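Local coordinates for N-acetyltransferase domain-containing protein (PDB 3S6F) that binds coenzyme A and probably works as an N-acetyltransferase of the GNAT family, passing an acetyl group from acetyl-coenzyme A to an amine, at residues T14-V19 and F50-T55; G25-G30 and G58-F63; L79-G84 and S92-R97. All coordinates share one frame; numbering follows the deposited sequence.

Contact 1: residues T14-V19 and F50-T55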
# COMPACT_ATOMS: atom_id res chain seq x y z
N THR A 14 6.38 -7.99 -16.90
CA THR A 14 5.72 -8.01 -15.61
C THR A 14 6.03 -9.28 -14.82
O THR A 14 5.34 -9.61 -13.86
CB THR A 14 4.21 -7.83 -15.79
OG1 THR A 14 3.72 -8.93 -16.57
CG2 THR A 14 3.86 -6.52 -16.47
N THR A 15 7.10 -9.98 -15.22
CA THR A 15 7.61 -11.13 -14.50
C THR A 15 9.11 -10.96 -14.33
O THR A 15 9.73 -10.10 -14.95
CB THR A 15 7.38 -12.45 -15.24
OG1 THR A 15 8.38 -12.59 -16.25
CG2 THR A 15 5.96 -12.58 -15.76
N LEU A 16 9.70 -11.81 -13.50
CA LEU A 16 11.14 -11.88 -13.32
C LEU A 16 11.78 -12.92 -14.24
O LEU A 16 12.96 -13.21 -14.12
CB LEU A 16 11.48 -12.16 -11.86
CG LEU A 16 11.22 -10.99 -10.91
CD1 LEU A 16 11.16 -11.48 -9.47
CD2 LEU A 16 12.32 -9.93 -11.10
N GLU A 17 11.03 -13.51 -15.19
CA GLU A 17 11.64 -14.48 -16.11
C GLU A 17 12.71 -13.78 -16.93
O GLU A 17 12.46 -12.77 -17.55
CB GLU A 17 10.57 -15.13 -17.00
CG GLU A 17 9.59 -15.96 -16.20
CD GLU A 17 8.68 -16.79 -17.09
OE1 GLU A 17 8.25 -16.26 -18.13
OE2 GLU A 17 8.40 -17.99 -16.82
N GLY A 18 13.91 -14.33 -16.91
CA GLY A 18 15.00 -13.73 -17.67
C GLY A 18 15.66 -12.54 -17.02
O GLY A 18 16.49 -11.88 -17.66
N VAL A 19 15.32 -12.24 -15.77
CA VAL A 19 15.92 -11.12 -15.04
C VAL A 19 16.74 -11.64 -13.88
O VAL A 19 16.21 -12.36 -13.01
CB VAL A 19 14.82 -10.20 -14.47
CG1 VAL A 19 15.43 -9.02 -13.67
CG2 VAL A 19 13.91 -9.69 -15.58
N PHE A 50 4.24 -5.78 -10.79
CA PHE A 50 5.31 -4.84 -11.08
C PHE A 50 5.48 -4.74 -12.58
O PHE A 50 4.99 -5.60 -13.32
CB PHE A 50 6.64 -5.24 -10.39
CG PHE A 50 7.15 -6.56 -10.84
CD1 PHE A 50 7.93 -6.70 -11.98
CD2 PHE A 50 6.84 -7.71 -10.12
CE1 PHE A 50 8.39 -7.93 -12.38
CE2 PHE A 50 7.30 -8.94 -10.55
CZ PHE A 50 8.08 -9.05 -11.68
N VAL A 51 6.18 -3.69 -13.02
CA VAL A 51 6.54 -3.52 -14.42
C VAL A 51 8.02 -3.14 -14.50
O VAL A 51 8.45 -2.28 -13.74
CB VAL A 51 5.69 -2.47 -15.16
CG1 VAL A 51 5.96 -2.49 -16.67
CG2 VAL A 51 4.19 -2.67 -14.90
N LEU A 52 8.75 -3.81 -15.37
CA LEU A 52 10.15 -3.52 -15.68
C LEU A 52 10.29 -3.00 -17.09
O LEU A 52 9.65 -3.52 -18.00
CB LEU A 52 10.99 -4.82 -15.58
CG LEU A 52 10.81 -5.66 -14.32
CD1 LEU A 52 11.71 -6.89 -14.34
CD2 LEU A 52 11.08 -4.82 -13.05
N ALA A 53 11.19 -2.04 -17.26
CA ALA A 53 11.61 -1.51 -18.56
C ALA A 53 13.06 -1.93 -18.76
O ALA A 53 13.88 -1.67 -17.89
CB ALA A 53 11.49 0.00 -18.58
N ARG A 54 13.33 -2.61 -19.87
CA ARG A 54 14.64 -3.22 -20.13
C ARG A 54 15.19 -2.78 -21.48
O ARG A 54 14.46 -2.68 -22.46
CB ARG A 54 14.52 -4.76 -20.13
CG ARG A 54 13.94 -5.30 -18.82
CD ARG A 54 13.85 -6.82 -18.82
NE ARG A 54 15.15 -7.45 -18.69
CZ ARG A 54 15.37 -8.74 -18.77
NH1 ARG A 54 14.41 -9.57 -19.13
NH2 ARG A 54 16.57 -9.20 -18.54
N THR A 55 16.49 -2.58 -21.51
CA THR A 55 17.21 -2.42 -22.78
C THR A 55 17.43 -3.81 -23.41
O THR A 55 17.24 -4.84 -22.77
CB THR A 55 18.54 -1.66 -22.56
OG1 THR A 55 19.22 -2.23 -21.44
CG2 THR A 55 18.29 -0.21 -22.32
O HOH W 1 3.56 -8.47 -12.06

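Contact 2: residues G25-G30 and G58-F63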
# COMPACT_ATOMS: atom_id res chain seq x y z
N GLY A 25 20.98 -3.75 -11.04
CA GLY A 25 21.82 -2.73 -10.49
C GLY A 25 21.48 -1.34 -11.00
O GLY A 25 20.85 -1.18 -12.05
N GLY A 26 21.90 -0.32 -10.24
CA GLY A 26 21.74 1.07 -10.64
C GLY A 26 20.54 1.83 -10.10
O GLY A 26 20.32 2.95 -10.53
N PHE A 27 19.76 1.21 -9.21
CA PHE A 27 18.59 1.84 -8.62
C PHE A 27 18.92 2.39 -7.25
O PHE A 27 20.05 2.29 -6.74
CB PHE A 27 17.42 0.85 -8.64
CG PHE A 27 16.94 0.59 -10.02
CD1 PHE A 27 16.25 1.57 -10.72
CD2 PHE A 27 17.20 -0.61 -10.66
CE1 PHE A 27 15.85 1.36 -12.02
CE2 PHE A 27 16.76 -0.82 -11.95
CZ PHE A 27 16.09 0.18 -12.63
N PHE A 28 17.92 3.03 -6.67
CA PHE A 28 18.01 3.66 -5.34
C PHE A 28 19.02 4.79 -5.35
O PHE A 28 19.74 5.02 -4.37
CB PHE A 28 18.27 2.63 -4.25
CG PHE A 28 17.27 1.51 -4.27
CD1 PHE A 28 15.98 1.69 -3.75
CD2 PHE A 28 17.63 0.27 -4.77
CE1 PHE A 28 15.07 0.68 -3.76
CE2 PHE A 28 16.71 -0.75 -4.75
CZ PHE A 28 15.43 -0.53 -4.25
N GLU A 29 18.97 5.60 -6.39
CA GLU A 29 19.84 6.76 -6.50
C GLU A 29 19.53 7.67 -5.31
O GLU A 29 18.37 7.98 -5.00
CB GLU A 29 19.63 7.51 -7.83
CG GLU A 29 20.66 8.66 -8.07
CD GLU A 29 20.24 9.67 -9.18
OE1 GLU A 29 19.37 9.35 -10.02
OE2 GLU A 29 20.82 10.79 -9.26
N GLY A 30 20.56 8.11 -4.60
CA GLY A 30 20.36 9.01 -3.46
C GLY A 30 20.02 8.34 -2.15
O GLY A 30 19.95 9.03 -1.11
N GLY A 58 19.14 -6.68 -21.64
CA GLY A 58 18.49 -7.21 -20.48
C GLY A 58 18.62 -6.37 -19.22
O GLY A 58 17.95 -6.68 -18.23
N GLN A 59 19.45 -5.31 -19.24
CA GLN A 59 19.49 -4.43 -18.08
C GLN A 59 18.13 -3.82 -17.84
O GLN A 59 17.49 -3.33 -18.76
CB GLN A 59 20.48 -3.30 -18.31
CG GLN A 59 20.55 -2.18 -17.23
CD GLN A 59 21.06 -2.62 -15.88
OE1 GLN A 59 22.08 -3.34 -15.81
NE2 GLN A 59 20.39 -2.16 -14.77
N VAL A 60 17.72 -3.78 -16.58
CA VAL A 60 16.51 -3.09 -16.17
C VAL A 60 16.86 -1.61 -15.95
O VAL A 60 17.71 -1.29 -15.12
CB VAL A 60 15.89 -3.70 -14.90
CG1 VAL A 60 14.63 -2.91 -14.48
CG2 VAL A 60 15.54 -5.20 -15.16
N ILE A 61 16.24 -0.69 -16.67
CA ILE A 61 16.55 0.71 -16.49
C ILE A 61 15.40 1.51 -15.88
O ILE A 61 15.57 2.67 -15.55
CB ILE A 61 17.16 1.39 -17.75
CG1 ILE A 61 16.20 1.30 -18.93
CG2 ILE A 61 18.54 0.78 -18.11
CD1 ILE A 61 14.93 2.16 -18.85
N GLY A 62 14.25 0.86 -15.66
CA GLY A 62 13.16 1.49 -14.90
C GLY A 62 12.31 0.42 -14.32
O GLY A 62 12.17 -0.66 -14.91
N PHE A 63 11.67 0.71 -13.18
CA PHE A 63 10.73 -0.25 -12.59
C PHE A 63 9.73 0.49 -11.78
O PHE A 63 9.92 1.63 -11.34
CB PHE A 63 11.42 -1.34 -11.75
CG PHE A 63 11.85 -0.89 -10.37
CD1 PHE A 63 13.02 -0.20 -10.18
CD2 PHE A 63 11.02 -1.12 -9.30
CE1 PHE A 63 13.36 0.25 -8.92
CE2 PHE A 63 11.39 -0.71 -8.04
CZ PHE A 63 12.53 0.00 -7.86
O HOH W 2 22.82 -4.04 -13.39

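Contact 3: residues L79-G84 and S92-R97. With COA (coenzyme A), chain B.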
# COMPACT_ATOMS: atom_id res chain seq x y z
N LEU A 79 8.94 3.76 -7.60
CA LEU A 79 8.99 4.06 -9.03
C LEU A 79 10.34 4.69 -9.29
O LEU A 79 10.67 5.70 -8.66
CB LEU A 79 7.87 5.03 -9.42
CG LEU A 79 7.93 5.63 -10.83
CD1 LEU A 79 7.65 4.56 -11.89
CD2 LEU A 79 7.00 6.83 -10.95
N GLU A 80 11.10 4.16 -10.24
CA GLU A 80 12.38 4.78 -10.53
C GLU A 80 12.80 4.45 -11.94
O GLU A 80 12.68 3.33 -12.44
CB GLU A 80 13.48 4.31 -9.57
CG GLU A 80 14.77 5.11 -9.68
CD GLU A 80 15.79 4.76 -8.60
OE1 GLU A 80 15.55 3.79 -7.84
OE2 GLU A 80 16.84 5.45 -8.53
N VAL A 81 13.32 5.49 -12.60
CA VAL A 81 13.96 5.40 -13.91
C VAL A 81 15.39 5.86 -13.71
O VAL A 81 15.64 6.88 -13.07
CB VAL A 81 13.23 6.25 -14.97
CG1 VAL A 81 14.00 6.34 -16.28
CG2 VAL A 81 11.80 5.71 -15.19
N GLN A 82 16.34 5.11 -14.24
CA GLN A 82 17.75 5.48 -14.09
C GLN A 82 18.00 6.82 -14.77
O GLN A 82 17.42 7.12 -15.81
CB GLN A 82 18.66 4.39 -14.63
CG GLN A 82 18.50 3.14 -13.76
CD GLN A 82 19.50 2.07 -13.97
OE1 GLN A 82 20.40 2.23 -14.77
NE2 GLN A 82 19.37 0.95 -13.23
N ALA A 83 18.87 7.67 -14.21
CA ALA A 83 18.91 9.10 -14.63
C ALA A 83 19.10 9.36 -16.14
O ALA A 83 18.48 10.27 -16.66
CB ALA A 83 19.98 9.90 -13.79
N GLY A 84 19.91 8.56 -16.83
CA GLY A 84 20.19 8.76 -18.26
C GLY A 84 19.01 8.48 -19.17
O GLY A 84 19.06 8.75 -20.36
N SER A 92 6.14 7.88 -16.70
CA SER A 92 4.70 7.94 -16.93
C SER A 92 4.18 6.64 -17.54
O SER A 92 3.11 6.16 -17.16
CB SER A 92 4.38 9.11 -17.84
OG SER A 92 4.67 10.35 -17.19
N GLU A 93 4.93 6.08 -18.47
CA GLU A 93 4.55 4.83 -19.10
C GLU A 93 4.52 3.68 -18.09
O GLU A 93 3.60 2.85 -18.13
CB GLU A 93 5.48 4.54 -20.27
CG GLU A 93 5.11 3.28 -21.05
CD GLU A 93 3.82 3.33 -21.82
OE1 GLU A 93 3.34 4.45 -22.09
OE2 GLU A 93 3.29 2.27 -22.14
N LEU A 94 5.54 3.61 -17.23
CA LEU A 94 5.55 2.60 -16.18
C LEU A 94 4.32 2.73 -15.29
O LEU A 94 3.71 1.72 -14.90
CB LEU A 94 6.83 2.72 -15.37
CG LEU A 94 8.08 2.16 -16.06
CD1 LEU A 94 9.35 2.63 -15.32
CD2 LEU A 94 8.03 0.65 -16.17
N MSE A 95 3.97 3.96 -14.91
CA MSE A 95 2.78 4.17 -14.10
C MSE A 95 1.50 3.70 -14.82
O MSE A 95 0.66 3.01 -14.23
CB MSE A 95 2.66 5.64 -13.69
CG MSE A 95 3.59 6.07 -12.60
SE MSE A 95 3.23 5.21 -10.89
CE MSE A 95 1.43 5.99 -10.61
N ARG A 96 1.35 4.07 -16.08
CA ARG A 96 0.17 3.61 -16.80
C ARG A 96 0.13 2.07 -16.85
O ARG A 96 -0.92 1.45 -16.65
CB ARG A 96 0.15 4.18 -18.23
CG ARG A 96 -0.19 5.66 -18.33
CD ARG A 96 -0.40 6.10 -19.78
NE ARG A 96 0.84 6.13 -20.51
CZ ARG A 96 1.66 7.18 -20.55
NH1 ARG A 96 1.36 8.34 -19.94
NH2 ARG A 96 2.78 7.04 -21.23
N ARG A 97 1.28 1.45 -17.10
CA ARG A 97 1.33 -0.01 -17.19
C ARG A 97 1.04 -0.68 -15.86
O ARG A 97 0.38 -1.70 -15.84
CB ARG A 97 2.66 -0.46 -17.78
CG ARG A 97 2.72 -0.17 -19.29
CD ARG A 97 4.10 -0.43 -19.83
NE ARG A 97 4.17 -0.24 -21.28
CZ ARG A 97 4.03 -1.22 -22.17
NH1 ARG A 97 3.85 -2.48 -21.81
NH2 ARG A 97 4.15 -0.90 -23.46
N1A COA B . 11.37 17.64 -9.55
C2A COA B . 10.60 18.32 -10.47
N3A COA B . 9.99 17.68 -11.52
C4A COA B . 10.17 16.35 -11.66
C5A COA B . 10.97 15.64 -10.76
C6A COA B . 11.56 16.30 -9.67
N6A COA B . 12.30 15.65 -8.77
N7A COA B . 10.97 14.34 -11.16
C8A COA B . 10.22 14.24 -12.27
N9A COA B . 9.72 15.47 -12.59
C1B COA B . 8.81 15.79 -13.70
C2B COA B . 9.43 16.77 -14.69
O2B COA B . 8.38 17.54 -15.17
C3B COA B . 9.96 15.91 -15.82
O3B COA B . 10.07 16.59 -17.06
P3B COA B . 11.50 17.19 -17.55
O7A COA B . 11.93 18.17 -16.48
O8A COA B . 12.48 16.04 -17.64
O9A COA B . 11.22 17.84 -18.88
C4B COA B . 8.90 14.83 -15.82
O4B COA B . 8.54 14.65 -14.46
C5B COA B . 9.37 13.52 -16.42
O5B COA B . 8.25 12.70 -16.69
P1A COA B . 8.51 11.31 -17.47
O1A COA B . 7.16 10.74 -17.71
O2A COA B . 9.44 11.46 -18.63
O3A COA B . 9.17 10.45 -16.29
P2A COA B . 10.71 10.03 -16.09
O4A COA B . 11.58 11.23 -16.21
O5A COA B . 10.98 8.87 -16.97
O6A COA B . 10.61 9.50 -14.60
CBP COA B . 10.60 9.84 -12.23
CCP COA B . 10.05 10.31 -13.56
CDP COA B . 10.25 8.35 -12.03
CEP COA B . 9.95 10.67 -11.10
CAP COA B . 12.12 10.06 -12.28
OAP COA B . 12.43 11.44 -12.21
C9P COA B . 12.81 9.36 -11.14
O9P COA B . 13.16 8.08 -11.25
N8P COA B . 13.13 10.03 -10.04
C7P COA B . 13.79 9.39 -8.91
C6P COA B . 12.87 8.50 -8.06
C5P COA B . 11.58 9.20 -7.77
O5P COA B . 11.60 10.37 -7.36
N4P COA B . 10.47 8.48 -7.97
C3P COA B . 9.17 8.90 -7.51
C2P COA B . 8.80 8.06 -6.29
S1P COA B . 9.80 8.45 -4.81

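Contact 1: residues T14-V19 and F50-T55
F50 slips its ring under the loop backbone of T14 to L16. Its CG sits between the backbone N and the carbonyl carbon (chi1 62°), the crowded position. The ring beyond it puts CZ 3.4 Å from T15 C, with L16 N in the ring plane at the edge and T14 O 3.5 Å above one face, offset toward the rim. L16 crosses the ring at about a right angle, its CG on CZ. Along the backbone, F50 O takes a CH...O contact from T14 CA at 3.4 Å, and a water donates to T14 O (2.8 Å) and accepts from F50 N (3.1 Å). V51 adds a looser touch, its CG2 beside T14 CG2. L52 CD1 meets V19 CG2 at 3.8 Å. The R54 chain bends at chi3 (73°); its NH2 donates to G18 O at 2.8 Å, the donor lying above the carbonyl plane, while V19 CG2 covers the centre of one guanidinium face. NH2 also bonds to G58 O, and NH1 to Q13 OE1. The loop, with a type II turn from L16 to V19, is thus held to strand 49-54 by apolar packing and a water bridge at one end and, at the other, by a guanidinium bonded to neutral oxygens, which probably spread its charge.

Contact 2: residues G25-G30 and G58-F63
F27 lies against F63 in a T-shaped pair: the edge of F63 points at the face of F27, with centroids 4.9 Å apart and planes at 87°. F63 CD1 stands 3.6 Å above the centre of the F27 ring. The far end of that ring runs into strand 60-68, where F27 CZ touches V60 CG1 (3.9 Å) and I61 C (3.6 Å), and G62 N lies in the ring plane at its edge. This edge meets the strand at a classic beta bulge, I61 and G62 both facing A53. With an alanine in place of F27, the edge of F63 would probably be left without its aromatic face and a gap would open beside the V60 to G62 backbone. Beside the rings, Q59 folds back, its chain bent at chi2. NE2 donates to V60 O (2.8 Å) and weakly to G25 O (2.9 Å), while OE1 accepts from a water (2.6 Å) that also takes a weak bond from G25 N. Around this shell, L40 of helix 37-46 packs on both rings, and the E80 carboxylate accepts from F28 N and E29 N. The chemistry is therefore divided: aromatic rings fill the buried part, and one amide makes weak direct and water-mediated links to G25, whose O also accepts from Q82 NE2.

Contact 3: residues L79-G84 and S92-R97
While L94 and M95 meet L79 and V81 across the contact, the flat groups, the guanidinium groups of R96 and R97, belong to the helix and pair within it through E93. R96 has S92 O 3.8 Å above the centre of one face and E93 OE1 in plane at its edge; R97 has E93 CG at its edge and makes a cation-pi contact with F12 of strand 11-13. E93 is shared: R96 NH2 reaches OE1 at 2.8 Å, R97 NE reaches OE2 at 2.8 Å on the anti lone pair, and the two salt bridges fix the carboxylate between both arginines. The buried face is apolar. L79, its CG anti to the backbone N (chi1 170°), splits its methyls: CD1 goes to L94 CB (4.0 Å), CD2 to M95 CG (3.9 Å), M95 being selenomethionine. V81 CG2 touches L94 CD1 at 3.9 Å. L79 CD2 also meets the CDP methyl of coenzyme A, so one leucine joins helix and cofactor. The pantetheine arm runs beside the strand like an added strand: its N4P donates to L79 O, and V81 N donates to O9P almost straight (177°). At the helix start, S92 grips pyrophosphate oxygen O1A twice, through OG (2.6 Å) and N (3.2 Å), and G89 N and G91 N bind the cofactor too. A strand backbone holding pantetheine, followed by a glycine-containing loop and a helix N-terminus facing the pyrophosphate, is the coenzyme A site of the GNAT fold.

How the contacts relate
The three contacts sit on one mixed sheet in which strands 49-54, 60-68 and 73-81 are successive antiparallel neighbours. Contacts 1 and 2 have centres about 11 Å apart, contacts 2 and 3 about 10 Å, contacts 1 and 3 about 13 Å. Along the chain the segments of contacts 1 and 2 alternate, both anchoring the long loop between strand 11-13 and helix 37-46; contact 3 comes after them. A53 pairs with I61 and G62 to join the first two strands, G25 and Q82 link contact 2 to contact 3, and V51 packs on L94. Helix 90-102 thereby rests on both strands 49-54 and 73-81, so contact 3, which holds the cofactor, shares its sheet with the other two.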